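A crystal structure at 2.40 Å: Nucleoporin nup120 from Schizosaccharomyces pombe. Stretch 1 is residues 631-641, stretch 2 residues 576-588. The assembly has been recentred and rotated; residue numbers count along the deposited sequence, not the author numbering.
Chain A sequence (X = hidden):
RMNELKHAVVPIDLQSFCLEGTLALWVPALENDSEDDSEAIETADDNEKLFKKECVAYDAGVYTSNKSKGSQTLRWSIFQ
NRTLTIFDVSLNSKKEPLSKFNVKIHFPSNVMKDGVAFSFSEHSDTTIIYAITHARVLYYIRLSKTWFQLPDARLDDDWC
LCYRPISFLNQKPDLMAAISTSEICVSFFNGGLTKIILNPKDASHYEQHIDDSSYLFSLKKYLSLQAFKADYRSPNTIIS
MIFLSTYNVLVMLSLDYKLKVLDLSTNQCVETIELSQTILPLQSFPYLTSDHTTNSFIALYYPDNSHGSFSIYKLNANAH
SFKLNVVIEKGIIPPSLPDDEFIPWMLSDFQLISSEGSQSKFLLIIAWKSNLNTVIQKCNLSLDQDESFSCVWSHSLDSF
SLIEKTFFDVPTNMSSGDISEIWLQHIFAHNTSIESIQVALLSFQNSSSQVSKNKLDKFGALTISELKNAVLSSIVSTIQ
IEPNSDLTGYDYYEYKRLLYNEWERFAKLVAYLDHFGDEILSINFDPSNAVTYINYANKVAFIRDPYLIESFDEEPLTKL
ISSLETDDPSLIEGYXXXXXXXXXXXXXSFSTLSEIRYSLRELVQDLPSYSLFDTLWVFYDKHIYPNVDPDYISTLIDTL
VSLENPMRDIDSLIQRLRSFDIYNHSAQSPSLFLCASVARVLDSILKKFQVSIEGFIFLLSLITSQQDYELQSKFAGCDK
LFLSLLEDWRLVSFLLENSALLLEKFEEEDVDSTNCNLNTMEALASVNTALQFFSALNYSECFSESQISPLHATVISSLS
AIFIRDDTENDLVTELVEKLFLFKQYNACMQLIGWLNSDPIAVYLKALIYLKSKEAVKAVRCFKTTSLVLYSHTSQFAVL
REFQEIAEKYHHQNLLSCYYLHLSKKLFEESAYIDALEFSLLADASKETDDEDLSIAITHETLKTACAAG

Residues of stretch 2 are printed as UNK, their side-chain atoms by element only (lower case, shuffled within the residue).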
ATOM      1  N   ASP A 631      16.648 -32.721 -14.821  1.00 54.46           N
ATOM      2  CA  ASP A 631      17.568 -33.249 -13.803  1.00 62.27           C
ATOM      3  C   ASP A 631      17.175 -32.779 -12.403  1.00 58.60           C
ATOM      4  O   ASP A 631      17.199 -33.562 -11.450  1.00 51.74           O
ATOM      5  CB  ASP A 631      19.020 -32.853 -14.091  1.00 68.99           C
ATOM      6  CG  ASP A 631      19.985 -33.309 -12.996  1.00 67.78           C
ATOM      7  OD1 ASP A 631      20.386 -34.493 -13.004  1.00 59.33           O
ATOM      8  OD2 ASP A 631      20.344 -32.480 -12.129  1.00 66.00           O
ATOM      9  N   TYR A 632      16.810 -31.503 -12.292  1.00 56.63           N
ATOM     10  CA  TYR A 632      16.452 -30.915 -11.003  1.00 52.88           C
ATOM     11  C   TYR A 632      15.150 -31.493 -10.439  1.00 49.62           C
ATOM     12  O   TYR A 632      14.990 -31.613  -9.221  1.00 56.50           O
ATOM     13  CB  TYR A 632      16.393 -29.387 -11.094  1.00 55.53           C
ATOM     14  CG  TYR A 632      16.190 -28.716  -9.755  1.00 56.22           C
ATOM     15  CD1 TYR A 632      17.221 -28.660  -8.818  1.00 61.33           C
ATOM     16  CD2 TYR A 632      14.962 -28.150  -9.418  1.00 64.29           C
ATOM     17  CE1 TYR A 632      17.035 -28.053  -7.586  1.00 78.47           C
ATOM     18  CE2 TYR A 632      14.765 -27.536  -8.190  1.00 62.87           C
ATOM     19  CZ  TYR A 632      15.804 -27.491  -7.283  1.00 77.35           C
ATOM     20  OH  TYR A 632      15.611 -26.889  -6.069  1.00 90.67           O
ATOM     21  N   ILE A 633      14.231 -31.854 -11.328  1.00 44.47           N
ATOM     22  CA  ILE A 633      13.018 -32.576 -10.941  1.00 52.00           C
ATOM     23  C   ILE A 633      13.408 -33.940 -10.349  1.00 50.81           C
ATOM     24  O   ILE A 633      12.979 -34.310  -9.247  1.00 47.42           O
ATOM     25  CB  ILE A 633      12.068 -32.745 -12.154  1.00 55.29           C
ATOM     26  CG1 ILE A 633      11.431 -31.398 -12.519  1.00 60.16           C
ATOM     27  CG2 ILE A 633      10.989 -33.791 -11.879  1.00 50.38           C
ATOM     28  CD1 ILE A 633      10.711 -31.390 -13.851  1.00 65.36           C
ATOM     29  N   SER A 634      14.242 -34.664 -11.090  1.00 44.57           N
ATOM     30  CA  SER A 634      14.729 -35.972 -10.694  1.00 45.38           C
ATOM     31  C   SER A 634      15.477 -35.896  -9.359  1.00 48.20           C
ATOM     32  O   SER A 634      15.285 -36.740  -8.486  1.00 45.72           O
ATOM     33  CB  SER A 634      15.630 -36.535 -11.791  1.00 48.29           C
ATOM     34  OG  SER A 634      16.196 -37.769 -11.395  1.00 64.50           O
ATOM     35  N   THR A 635      16.303 -34.865  -9.200  1.00 41.40           N
ATOM     36  CA  THR A 635      17.009 -34.619  -7.951  1.00 37.89           C
ATOM     37  C   THR A 635      16.061 -34.476  -6.761  1.00 46.90           C
ATOM     38  O   THR A 635      16.298 -35.072  -5.710  1.00 54.35           O
ATOM     39  CB  THR A 635      17.888 -33.365  -8.056  1.00 37.78           C
ATOM     40  OG1 THR A 635      18.851 -33.560  -9.090  1.00 44.54           O
ATOM     41  CG2 THR A 635      18.614 -33.079  -6.736  1.00 33.75           C
ATOM     42  N   LEU A 636      14.996 -33.695  -6.925  1.00 45.61           N
ATOM     43  CA  LEU A 636      14.006 -33.516  -5.864  1.00 40.44           C
ATOM     44  C   LEU A 636      13.263 -34.800  -5.546  1.00 38.82           C
ATOM     45  O   LEU A 636      13.099 -35.151  -4.365  1.00 36.79           O
ATOM     46  CB  LEU A 636      13.010 -32.421  -6.223  1.00 51.58           C
ATOM     47  CG  LEU A 636      13.254 -31.019  -5.668  1.00 55.90           C
ATOM     48  CD1 LEU A 636      14.667 -30.519  -5.930  1.00 60.25           C
ATOM     49  CD2 LEU A 636      12.229 -30.075  -6.280  1.00 63.74           C
ATOM     50  N   ILE A 637      12.815 -35.496  -6.591  1.00 38.96           N
ATOM     51  CA  ILE A 637      12.146 -36.791  -6.422  1.00 39.54           C
ATOM     52  C   ILE A 637      13.002 -37.700  -5.551  1.00 44.15           C
ATOM     53  O   ILE A 637      12.555 -38.167  -4.494  1.00 51.84           O
ATOM     54  CB  ILE A 637      11.891 -37.498  -7.768  1.00 47.67           C
ATOM     55  CG1 ILE A 637      10.845 -36.741  -8.594  1.00 50.18           C
ATOM     56  CG2 ILE A 637      11.456 -38.940  -7.543  1.00 44.20           C
ATOM     57  CD1 ILE A 637      10.863 -37.100 -10.067  1.00 46.79           C
ATOM     58  N   ASP A 638      14.244 -37.917  -5.985  1.00 42.91           N
ATOM     59  CA  ASP A 638      15.118 -38.890  -5.346  1.00 48.23           C
ATOM     60  C   ASP A 638      15.469 -38.536  -3.906  1.00 49.97           C
ATOM     61  O   ASP A 638      15.442 -39.415  -3.040  1.00 48.77           O
ATOM     62  CB  ASP A 638      16.357 -39.169  -6.202  1.00 57.38           C
ATOM     63  CG  ASP A 638      16.060 -40.118  -7.358  1.00 60.54           C
ATOM     64  OD1 ASP A 638      15.178 -40.993  -7.207  1.00 64.51           O
ATOM     65  OD2 ASP A 638      16.701 -39.990  -8.421  1.00 69.30           O
ATOM     66  N   THR A 639      15.742 -37.256  -3.634  1.00 48.83           N
ATOM     67  CA  THR A 639      16.042 -36.855  -2.252  1.00 44.30           C
ATOM     68  C   THR A 639      14.804 -36.890  -1.368  1.00 41.04           C
ATOM     69  O   THR A 639      14.923 -37.078  -0.160  1.00 53.70           O
ATOM     70  CB  THR A 639      16.821 -35.508  -2.103  1.00 41.90           C
ATOM     71  OG1 THR A 639      16.042 -34.540  -1.392  1.00 44.93           O
ATOM     72  CG2 THR A 639      17.279 -34.956  -3.433  1.00 36.93           C
ATOM     73  N   LEU A 640      13.620 -36.731  -1.962  1.00 47.95           N
ATOM     74  CA  LEU A 640      12.374 -36.841  -1.193  1.00 45.33           C
ATOM     75  C   LEU A 640      12.033 -38.285  -0.822  1.00 54.53           C
ATOM     76  O   LEU A 640      11.567 -38.555   0.290  1.00 57.02           O
ATOM     77  CB  LEU A 640      11.205 -36.186  -1.921  1.00 52.38           C
ATOM     78  CG  LEU A 640      11.122 -34.657  -1.851  1.00 52.10           C
ATOM     79  CD1 LEU A 640      10.102 -34.156  -2.865  1.00 40.96           C
ATOM     80  CD2 LEU A 640      10.809 -34.158  -0.437  1.00 41.23           C
ATOM     81  N   VAL A 641      12.281 -39.203  -1.751  1.00 53.51           N
ATOM     82  CA  VAL A 641      12.073 -40.637  -1.518  1.00 57.57           C
ATOM     83  C   VAL A 641      12.998 -41.186  -0.422  1.00 60.51           C
ATOM     84  O   VAL A 641      12.631 -42.114   0.302  1.00 67.50           O
ATOM     85  CB  VAL A 641      12.240 -41.437  -2.831  1.00 56.63           C
ATOM     86  CG1 VAL A 641      12.373 -42.931  -2.570  1.00 50.82           C
ATOM     87  CG2 VAL A 641      11.069 -41.158  -3.761  1.00 50.21           C
ATOM     88  N   UNK A 576      15.703 -29.804   5.639  1.00 53.91           N
ATOM     89  CA  UNK A 576      16.155 -30.211   4.310  1.00 54.38           C
ATOM     90  C   UNK A 576      15.085 -30.030   3.237  1.00 52.45           C
ATOM     91  O   UNK A 576      15.387 -29.545   2.144  1.00 49.24           O
ATOM     92  c   UNK A 576      18.405 -33.267   5.225  1.00 54.81           C
ATOM     93  o   UNK A 576      17.625 -34.216   5.087  1.00 53.03           O
ATOM     94  c   UNK A 576      17.931 -31.826   5.140  1.00 58.45           C
ATOM     95  n   UNK A 576      19.697 -33.436   5.455  1.00 53.08           N
ATOM     96  c   UNK A 576      16.654 -31.651   4.332  1.00 54.43           C
ATOM     97  N   UNK A 577      13.847 -30.413   3.558  1.00 46.00           N
ATOM     98  CA  UNK A 577      12.720 -30.265   2.636  1.00 54.73           C
ATOM     99  C   UNK A 577      12.368 -28.789   2.422  1.00 66.04           C
ATOM    100  O   UNK A 577      12.038 -28.380   1.300  1.00 54.99           O
ATOM    101  c   UNK A 577      11.464 -31.028   3.112  1.00 61.07           C
ATOM    102  c   UNK A 577      10.388 -31.010   2.029  1.00 59.15           C
ATOM    103  c   UNK A 577      10.831 -33.128   4.441  1.00 56.89           C
ATOM    104  c   UNK A 577      11.808 -32.476   3.482  1.00 62.35           C
ATOM    105  N   UNK A 578      12.439 -27.991   3.488  1.00 61.72           N
ATOM    106  CA  UNK A 578      12.210 -26.551   3.370  1.00 66.10           C
ATOM    107  C   UNK A 578      13.175 -25.949   2.343  1.00 64.05           C
ATOM    108  O   UNK A 578      12.757 -25.187   1.466  1.00 46.20           O
ATOM    109  c   UNK A 578      13.551 -23.634   4.641  1.00 67.29           C
ATOM    110  c   UNK A 578      12.203 -24.311   4.879  1.00 73.70           C
ATOM    111  c   UNK A 578      12.319 -25.845   4.733  1.00 68.28           C
ATOM    112  c   UNK A 578      11.113 -23.679   4.008  1.00 69.17           C
ATOM    113  N   UNK A 579      14.454 -26.317   2.434  1.00 49.28           N
ATOM    114  CA  UNK A 579      15.439 -25.825   1.482  1.00 50.34           C
ATOM    115  C   UNK A 579      15.100 -26.234   0.049  1.00 50.23           C
ATOM    116  O   UNK A 579      15.332 -25.464  -0.891  1.00 53.92           O
ATOM    117  o   UNK A 579      18.546 -26.369   0.205  1.00 51.03           O
ATOM    118  c   UNK A 579      17.911 -25.645   0.996  1.00 57.53           C
ATOM    119  c   UNK A 579      16.846 -26.283   1.859  1.00 63.57           C
ATOM    120  o   UNK A 579      18.109 -24.419   1.105  1.00 72.10           O
ATOM    121  N   UNK A 580      14.542 -27.436  -0.109  1.00 44.58           N
ATOM    122  CA  UNK A 580      14.054 -27.899  -1.411  1.00 45.33           C
ATOM    123  C   UNK A 580      12.942 -26.992  -1.960  1.00 46.60           C
ATOM    124  O   UNK A 580      12.873 -26.744  -3.164  1.00 51.85           O
ATOM    125  c   UNK A 580      13.569 -29.359  -1.331  1.00 51.56           C
ATOM    126  c   UNK A 580      13.833 -31.836  -1.038  1.00 49.72           C
ATOM    127  c   UNK A 580      15.711 -30.550  -2.020  1.00 45.10           C
ATOM    128  c   UNK A 580      14.556 -30.502  -1.031  1.00 49.80           C
ATOM    129  N   UNK A 581      12.079 -26.502  -1.069  1.00 46.45           N
ATOM    130  CA  UNK A 581      11.035 -25.548  -1.428  1.00 44.36           C
ATOM    131  C   UNK A 581      11.611 -24.195  -1.802  1.00 46.49           C
ATOM    132  O   UNK A 581      11.242 -23.620  -2.840  1.00 46.38           O
ATOM    133  N   UNK A 582      12.527 -23.700  -0.964  1.00 40.72           N
ATOM    134  CA  UNK A 582      13.250 -22.455  -1.225  1.00 43.54           C
ATOM    135  C   UNK A 582      13.926 -22.460  -2.594  1.00 46.70           C
ATOM    136  O   UNK A 582      13.806 -21.495  -3.343  1.00 40.98           O
ATOM    137  n   UNK A 582      16.995 -20.851   3.956  1.00 73.02           N
ATOM    138  n   UNK A 582      16.191 -21.898   2.058  1.00 61.21           N
ATOM    139  n   UNK A 582      18.287 -22.397   2.866  1.00 51.34           N
ATOM    140  c   UNK A 582      14.907 -21.187   2.058  1.00 58.43           C
ATOM    141  c   UNK A 582      17.156 -21.713   2.957  1.00 65.16           C
ATOM    142  c   UNK A 582      14.323 -22.196  -0.168  1.00 46.90           C
ATOM    143  c   UNK A 582      13.823 -21.864   1.225  1.00 54.94           C
ATOM    144  N   UNK A 583      14.638 -23.540  -2.910  1.00 40.56           N
ATOM    145  CA  UNK A 583      15.418 -23.589  -4.134  1.00 43.35           C
ATOM    146  C   UNK A 583      14.550 -23.773  -5.369  1.00 41.31           C
ATOM    147  O   UNK A 583      14.907 -23.310  -6.450  1.00 46.66           O
ATOM    148  o   UNK A 583      15.969 -25.937  -3.903  1.00 67.93           O
ATOM    149  c   UNK A 583      16.517 -24.651  -4.051  1.00 50.63           C
ATOM    150  N   UNK A 584      13.407 -24.431  -5.202  1.00 42.48           N
ATOM    151  CA  UNK A 584      12.407 -24.518  -6.270  1.00 44.33           C
ATOM    152  C   UNK A 584      11.801 -23.145  -6.552  1.00 49.82           C
ATOM    153  O   UNK A 584      11.692 -22.734  -7.712  1.00 45.91           O
ATOM    154  c   UNK A 584      10.195 -25.844  -6.897  1.00 44.01           C
ATOM    155  c   UNK A 584       9.334 -26.962  -6.323  1.00 50.18           C
ATOM    156  c   UNK A 584      10.752 -26.268  -8.241  1.00 37.98           C
ATOM    157  c   UNK A 584      11.308 -25.512  -5.901  1.00 44.39           C
ATOM    158  N   UNK A 585      11.417 -22.433  -5.491  1.00 42.76           N
ATOM    159  CA  UNK A 585      10.918 -21.062  -5.639  1.00 45.34           C
ATOM    160  C   UNK A 585      11.869 -20.213  -6.443  1.00 46.45           C
ATOM    161  O   UNK A 585      11.450 -19.466  -7.334  1.00 39.97           O
ATOM    162  c   UNK A 585      10.659 -20.422  -4.285  1.00 38.45           C
ATOM    163  n   UNK A 585      10.025 -18.059  -4.819  1.00 41.02           N
ATOM    164  c   UNK A 585       9.687 -19.274  -4.341  1.00 42.65           C
ATOM    165  c   UNK A 585       8.960 -17.241  -4.756  1.00 39.80           C
ATOM    166  n   UNK A 585       7.931 -17.936  -4.245  1.00 43.78           N
ATOM    167  c   UNK A 585       8.345 -19.194  -3.978  1.00 42.18           C
ATOM    168  N   UNK A 586      13.162 -20.358  -6.166  1.00 38.36           N
ATOM    169  CA  UNK A 586      14.186 -19.521  -6.793  1.00 46.23           C
ATOM    170  C   UNK A 586      14.432 -19.841  -8.271  1.00 43.46           C
ATOM    171  O   UNK A 586      15.242 -19.185  -8.919  1.00 51.33           O
ATOM    172  o   UNK A 586      16.142 -20.848  -6.304  1.00 53.93           O
ATOM    173  c   UNK A 586      15.493 -19.624  -6.009  1.00 44.44           C
ATOM    174  N   UNK A 587      13.743 -20.853  -8.795  1.00 44.76           N
ATOM    175  CA  UNK A 587      13.762 -21.155 -10.232  1.00 45.62           C
ATOM    176  C   UNK A 587      12.883 -20.201 -11.048  1.00 51.18           C
ATOM    177  O   UNK A 587      12.967 -20.168 -12.280  1.00 49.67           O
ATOM    178  s   UNK A 587      14.367 -23.862  -9.777  1.00 52.18           S
ATOM    179  c   UNK A 587      13.295 -22.591 -10.482  1.00 45.47           C
ATOM    180  N   UNK A 588      12.041 -19.440 -10.353  1.00 52.56           N
ATOM    181  CA  UNK A 588      11.049 -18.577 -10.979  1.00 48.22           C
ATOM    182  C   UNK A 588      11.534 -17.139 -11.042  1.00 50.51           C
ATOM    183  O   UNK A 588      11.970 -16.585 -10.029  1.00 51.21           O
ATOM    184  c   UNK A 588       8.656 -22.633 -10.244  1.00 47.00           C
ATOM    185  s   UNK A 588       9.099 -21.150 -11.149  1.00 49.05           S
ATOM    186  c   UNK A 588       9.265 -19.996  -9.776  1.00 39.54           C
ATOM    187  c   UNK A 588       9.729 -18.616 -10.195  1.00 44.27           C
TER

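Residues 631-641 belong to a helix that begins earlier in the chain and packs almost antiparallel (167°) against the helix of stretch 2, the axes approaching to 11.2 Å. Position 576 carries three carbons, the last bonded to one oxygen and one nitrogen, and touches nothing on stretch 1: an amide, Gln576. At 577 four carbons fork at the first, one arm two carbons long, and touch Leu640; this is Ile577, whose CG2 lies 4.0 Å from Leu640 CD2. At 578 four carbons forked at the second make this Leu578, out of reach of stretch 1. Two carbons, the second with two oxygens, mark 579 as a carboxylate, Asp579, also free of stretch 1.

Position 580 again has four carbons forked at the second, but here the fork reaches Leu636, Thr639 and Leu640: Leu580. Its CD2 is 4.0 Å from Leu636 CD1, and its CD1 is 3.9 Å from Leu640 CD2 and 3.5 Å from Thr639 OG1. No side-chain atom exists at 581, which makes no contact with stretch 1, hence Gly581. Position 582, also without contact, runs through three carbons and a nitrogen to a carbon bearing two more nitrogens, a guanidinium: Arg582, whose NH2 forms a salt bridge with Asp579 OD1 at 2.7 Å.

At 583 a single carbon carries one oxygen, which meets the hydroxyl of Tyr632. This is Ser583, and its OG makes a very short hydrogen bond of 2.4 Å with Tyr632 OH, at the edge of the ring. Position 584, four carbons forked at the second, touches Tyr632 and Leu636 and is Leu584; its CD1 is 4.2 Å from Tyr632 CE2, its CD2 4.3 Å from Leu636 CD2. At 585 one carbon leads to a five-membered ring of three carbons and two nitrogens, with nothing of stretch 1 in contact: His585. At 586 one carbon and one oxygen, touching nothing on stretch 1, identify Ser586, whose OG hydrogen-bonds to Ser583 O (2.8 Å). One carbon and a sulfur at 587, the sulfur near the Tyr632 ring, give Cys587; SG is 4.0 Å from Tyr632 CE2 and oblique to the ring. At 588 two carbons, a sulfur and a terminal carbon, unbranched and out of reach, make Met588.

The contact is thus chiefly apolar. Tyr632, Leu636 and Leu640, spaced four apart and so aligned along one side of their helix, meet Leu584, Leu580 and Ile577 in reverse order. Near Tyr632, the hydroxyl contact with Ser583 adds a polar link to this leucine-rich packing.

Stretch 2 (576-588) QILDLGRSLHSCM
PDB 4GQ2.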